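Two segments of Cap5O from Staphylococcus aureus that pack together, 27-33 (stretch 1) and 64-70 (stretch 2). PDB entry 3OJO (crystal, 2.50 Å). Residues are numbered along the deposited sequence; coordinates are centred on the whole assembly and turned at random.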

ATOM      1  N   SER B  27       5.376 -34.571  -1.320  1.00 39.23           N
ATOM      2  CA  SER B  27       5.280 -36.037  -1.352  1.00 39.20           C
ATOM      3  C   SER B  27       6.556 -36.630  -0.757  1.00 41.81           C
ATOM      4  O   SER B  27       6.485 -37.519   0.085  1.00 40.14           O
ATOM      5  CB  SER B  27       5.152 -36.528  -2.789  1.00 44.13           C
ATOM      6  OG  SER B  27       4.100 -35.863  -3.456  1.00 60.71           O
ATOM      7  N   ILE B  28       7.722 -36.101  -1.183  1.00 38.97           N
ATOM      8  CA  ILE B  28       9.037 -36.538  -0.725  1.00 39.65           C
ATOM      9  C   ILE B  28       9.156 -36.374   0.805  1.00 47.91           C
ATOM     10  O   ILE B  28       9.616 -37.291   1.478  1.00 48.57           O
ATOM     11  CB  ILE B  28      10.178 -35.857  -1.565  1.00 41.22           C
ATOM     12  CG1 ILE B  28      10.275 -36.505  -2.960  1.00 40.38           C
ATOM     13  CG2 ILE B  28      11.551 -35.881  -0.850  1.00 39.90           C
ATOM     14  CD1 ILE B  28      11.113 -35.702  -4.011  1.00 50.19           C
ATOM     15  N   MET B  29       8.679 -35.240   1.334  1.00 46.65           N
ATOM     16  CA  MET B  29       8.694 -34.885   2.743  1.00 47.47           C
ATOM     17  C   MET B  29       7.887 -35.827   3.662  1.00 54.50           C
ATOM     18  O   MET B  29       8.413 -36.267   4.687  1.00 54.81           O
ATOM     19  CB  MET B  29       8.272 -33.429   2.923  1.00 49.64           C
ATOM     20  CG  MET B  29       8.626 -32.873   4.282  1.00 53.92           C
ATOM     21  SD  MET B  29      10.341 -33.163   4.820  1.00 58.12           S
ATOM     22  CE  MET B  29      11.074 -31.728   4.330  1.00 54.73           C
ATOM     23  N   PHE B  30       6.628 -36.136   3.306  1.00 51.13           N
ATOM     24  CA  PHE B  30       5.796 -37.037   4.102  1.00 51.45           C
ATOM     25  C   PHE B  30       6.342 -38.472   4.081  1.00 58.06           C
ATOM     26  O   PHE B  30       6.323 -39.140   5.119  1.00 58.19           O
ATOM     27  CB  PHE B  30       4.351 -37.021   3.607  1.00 52.80           C
ATOM     28  CG  PHE B  30       3.534 -35.822   4.028  1.00 54.04           C
ATOM     29  CD1 PHE B  30       2.945 -35.766   5.292  1.00 57.32           C
ATOM     30  CD2 PHE B  30       3.262 -34.796   3.130  1.00 54.78           C
ATOM     31  CE1 PHE B  30       2.120 -34.690   5.652  1.00 58.10           C
ATOM     32  CE2 PHE B  30       2.436 -33.729   3.490  1.00 57.05           C
ATOM     33  CZ  PHE B  30       1.877 -33.679   4.748  1.00 55.85           C
ATOM     34  N   ALA B  31       6.847 -38.924   2.901  1.00 54.83           N
ATOM     35  CA  ALA B  31       7.437 -40.248   2.690  1.00 54.20           C
ATOM     36  C   ALA B  31       8.735 -40.413   3.486  1.00 58.43           C
ATOM     37  O   ALA B  31       9.021 -41.513   3.961  1.00 59.51           O
ATOM     38  CB  ALA B  31       7.682 -40.484   1.212  1.00 54.82           C
ATOM     39  N   LYS B  32       9.498 -39.311   3.649  1.00 54.15           N
ATOM     40  CA  LYS B  32      10.746 -39.223   4.421  1.00 53.68           C
ATOM     41  C   LYS B  32      10.458 -39.491   5.914  1.00 57.63           C
ATOM     42  O   LYS B  32      11.358 -39.897   6.651  1.00 57.16           O
ATOM     43  CB  LYS B  32      11.362 -37.815   4.248  1.00 55.62           C
ATOM     44  CG  LYS B  32      12.802 -37.674   4.711  1.00 60.34           C
ATOM     45  CD  LYS B  32      13.222 -36.214   4.833  1.00 61.95           C
ATOM     46  CE  LYS B  32      14.568 -36.062   5.511  1.00 62.05           C
ATOM     47  NZ  LYS B  32      15.701 -36.349   4.591  1.00 68.01           N
ATOM     48  N   HIS B  33       9.198 -39.259   6.340  1.00 53.90           N
ATOM     49  CA  HIS B  33       8.720 -39.409   7.716  1.00 52.96           C
ATOM     50  C   HIS B  33       7.857 -40.679   7.957  1.00 56.14           C
ATOM     51  O   HIS B  33       7.168 -40.786   8.979  1.00 55.78           O
ATOM     52  CB  HIS B  33       8.036 -38.102   8.178  1.00 53.40           C
ATOM     53  CG  HIS B  33       8.997 -36.959   8.327  1.00 56.47           C
ATOM     54  ND1 HIS B  33       9.431 -36.544   9.569  1.00 58.26           N
ATOM     55  CD2 HIS B  33       9.616 -36.215   7.381  1.00 58.12           C
ATOM     56  CE1 HIS B  33      10.295 -35.566   9.342  1.00 57.62           C
ATOM     57  NE2 HIS B  33      10.436 -35.331   8.041  1.00 57.89           N
TER
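Stretch 2, residues 64-70: EVYEEVL

Stretch 1 is the helical segment around Ile-28 to Ala-31, from a helix that begins earlier in the chain. Stretch 2 is helical from Glu-64 through Leu-70, part of a longer helix that enters and leaves the segment. It crosses stretch 1 with an angle of 51° between their N-to-C directions. The axes approach to 9.6 Å, and the CA atoms of Ile-28 and Tyr-66 are 6.2 Å apart, those of Lys-32 and Val-69 5.9 Å. Each helix keeps its own hydrogen bonds, such as Lys-32 N to Ile-28 O at 3.0 Å and Val-69 N to Val-65 O at 3.1 Å. None passes between them, so the contact rests on shape and apolar packing.

The pattern on stretch 2 is a simple i, i+4 pair: Val-65 and Val-69, one turn apart, both point toward stretch 1. Ile-28 answers from the other helix. With chi1 in m and chi2 in t, Ile-28 CG2 comes 3.7 Å from Val-65 CG1, while Ile-28 CD1 reaches 3.7 Å from Tyr-66 CD1, meeting the ring obliquely. Tyr-66 itself leaves its backbone sideways, and its hydroxyl is hydrogen-bonded elsewhere in the structure.

Next to Ala-31, Val-69 sits close to the backbone. Ala-31 CB lies 3.6 Å from Val-69 CG1, and Val-69 CG2 rests 3.7 Å from Ile-28 O and 3.6 Å from Lys-32 N, against the two ends of a backbone hydrogen bond.

Lys-32 closes the exposed margin. Its CB starts sideways, but with chi1 to chi3 in t and chi4 in p, the side chain brings Lys-32 NZ to 3.8 Å from Val-65 CG1. Glu-68 OE1 is 4.3 Å from Lys-32 NZ, too far for a salt bridge, so charge complementarity here is loose. The rule is compact: branched residues one turn apart, an alanine against the second of them, Val-69, and the charged Lys-32 and Glu-68 among the exposed residues, with 314 Å² buried in all.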

ATOM      1  N   GLU B  64      18.841 -36.555  -4.116  1.00 45.21           N
ATOM      2  CA  GLU B  64      19.414 -37.380  -3.054  1.00 45.08           C
ATOM      3  C   GLU B  64      18.333 -37.872  -2.101  1.00 47.78           C
ATOM      4  O   GLU B  64      18.331 -39.042  -1.736  1.00 48.71           O
ATOM      5  CB  GLU B  64      20.396 -36.507  -2.269  1.00 47.31           C
ATOM      6  CG  GLU B  64      21.483 -37.230  -1.494  1.00 58.91           C
ATOM      7  CD  GLU B  64      22.624 -36.323  -1.068  1.00 79.19           C
ATOM      8  OE1 GLU B  64      22.780 -35.227  -1.660  1.00 65.68           O
ATOM      9  OE2 GLU B  64      23.351 -36.705  -0.124  1.00 78.81           O
ATOM     10  N   VAL B  65      17.413 -36.977  -1.699  1.00 42.95           N
ATOM     11  CA  VAL B  65      16.302 -37.275  -0.783  1.00 41.59           C
ATOM     12  C   VAL B  65      15.315 -38.187  -1.486  1.00 46.00           C
ATOM     13  O   VAL B  65      14.873 -39.178  -0.892  1.00 46.84           O
ATOM     14  CB  VAL B  65      15.618 -35.994  -0.234  1.00 44.31           C
ATOM     15  CG1 VAL B  65      14.707 -36.329   0.941  1.00 44.17           C
ATOM     16  CG2 VAL B  65      16.648 -34.949   0.182  1.00 43.49           C
ATOM     17  N   TYR B  66      15.003 -37.872  -2.773  1.00 40.65           N
ATOM     18  CA  TYR B  66      14.108 -38.665  -3.613  1.00 39.44           C
ATOM     19  C   TYR B  66      14.619 -40.101  -3.779  1.00 45.37           C
ATOM     20  O   TYR B  66      13.818 -41.031  -3.727  1.00 45.63           O
ATOM     21  CB  TYR B  66      13.943 -38.009  -4.995  1.00 38.85           C
ATOM     22  CG  TYR B  66      13.029 -38.786  -5.921  1.00 36.62           C
ATOM     23  CD1 TYR B  66      11.701 -39.028  -5.579  1.00 37.74           C
ATOM     24  CD2 TYR B  66      13.506 -39.330  -7.106  1.00 36.24           C
ATOM     25  CE1 TYR B  66      10.870 -39.772  -6.402  1.00 36.61           C
ATOM     26  CE2 TYR B  66      12.679 -40.081  -7.939  1.00 36.38           C
ATOM     27  CZ  TYR B  66      11.362 -40.297  -7.583  1.00 39.18           C
ATOM     28  OH  TYR B  66      10.530 -41.006  -8.403  1.00 37.15           O
ATOM     29  N   GLU B  67      15.943 -40.274  -3.980  1.00 43.72           N
ATOM     30  CA  GLU B  67      16.599 -41.580  -4.119  1.00 44.71           C
ATOM     31  C   GLU B  67      16.407 -42.450  -2.879  1.00 53.88           C
ATOM     32  O   GLU B  67      16.108 -43.630  -3.034  1.00 55.31           O
ATOM     33  CB  GLU B  67      18.087 -41.428  -4.452  1.00 45.67           C
ATOM     34  CG  GLU B  67      18.357 -41.174  -5.927  1.00 49.93           C
ATOM     35  CD  GLU B  67      19.747 -40.713  -6.315  1.00 70.31           C
ATOM     36  OE1 GLU B  67      20.601 -40.518  -5.420  1.00 77.71           O
ATOM     37  OE2 GLU B  67      19.981 -40.546  -7.532  1.00 68.98           O
ATOM     38  N   GLU B  68      16.513 -41.867  -1.665  1.00 52.90           N
ATOM     39  CA  GLU B  68      16.298 -42.573  -0.389  1.00 54.02           C
ATOM     40  C   GLU B  68      14.850 -43.049  -0.250  1.00 59.24           C
ATOM     41  O   GLU B  68      14.596 -44.203   0.081  1.00 60.44           O
ATOM     42  CB  GLU B  68      16.618 -41.656   0.814  1.00 55.81           C
ATOM     43  CG  GLU B  68      18.057 -41.178   0.920  1.00 71.89           C
ATOM     44  CD  GLU B  68      18.345 -40.427   2.207  1.00113.44           C
ATOM     45  OE1 GLU B  68      17.968 -39.236   2.306  1.00111.50           O
ATOM     46  OE2 GLU B  68      18.937 -41.040   3.126  1.00119.56           O
ATOM     47  N   VAL B  69      13.918 -42.137  -0.486  1.00 56.49           N
ATOM     48  CA  VAL B  69      12.469 -42.294  -0.372  1.00 56.41           C
ATOM     49  C   VAL B  69      11.874 -43.253  -1.421  1.00 59.82           C
ATOM     50  O   VAL B  69      10.935 -43.996  -1.115  1.00 57.92           O
ATOM     51  CB  VAL B  69      11.844 -40.864  -0.343  1.00 60.01           C
ATOM     52  CG1 VAL B  69      10.504 -40.777  -1.041  1.00 59.38           C
ATOM     53  CG2 VAL B  69      11.750 -40.348   1.084  1.00 59.87           C
ATOM     54  N   LEU B  70      12.424 -43.243  -2.647  1.00 58.20           N
ATOM     55  CA  LEU B  70      11.963 -44.121  -3.731  1.00 58.98           C
ATOM     56  C   LEU B  70      12.378 -45.569  -3.411  1.00 67.12           C
ATOM     57  O   LEU B  70      11.549 -46.479  -3.523  1.00 67.01           O
ATOM     58  CB  LEU B  70      12.546 -43.618  -5.065  1.00 58.43           C
ATOM     59  CG  LEU B  70      12.335 -44.384  -6.376  1.00 61.90           C
ATOM     60  CD1 LEU B  70      10.872 -44.417  -6.826  1.00 61.77           C
ATOM     61  CD2 LEU B  70      13.097 -43.717  -7.456  1.00 60.77           C
TER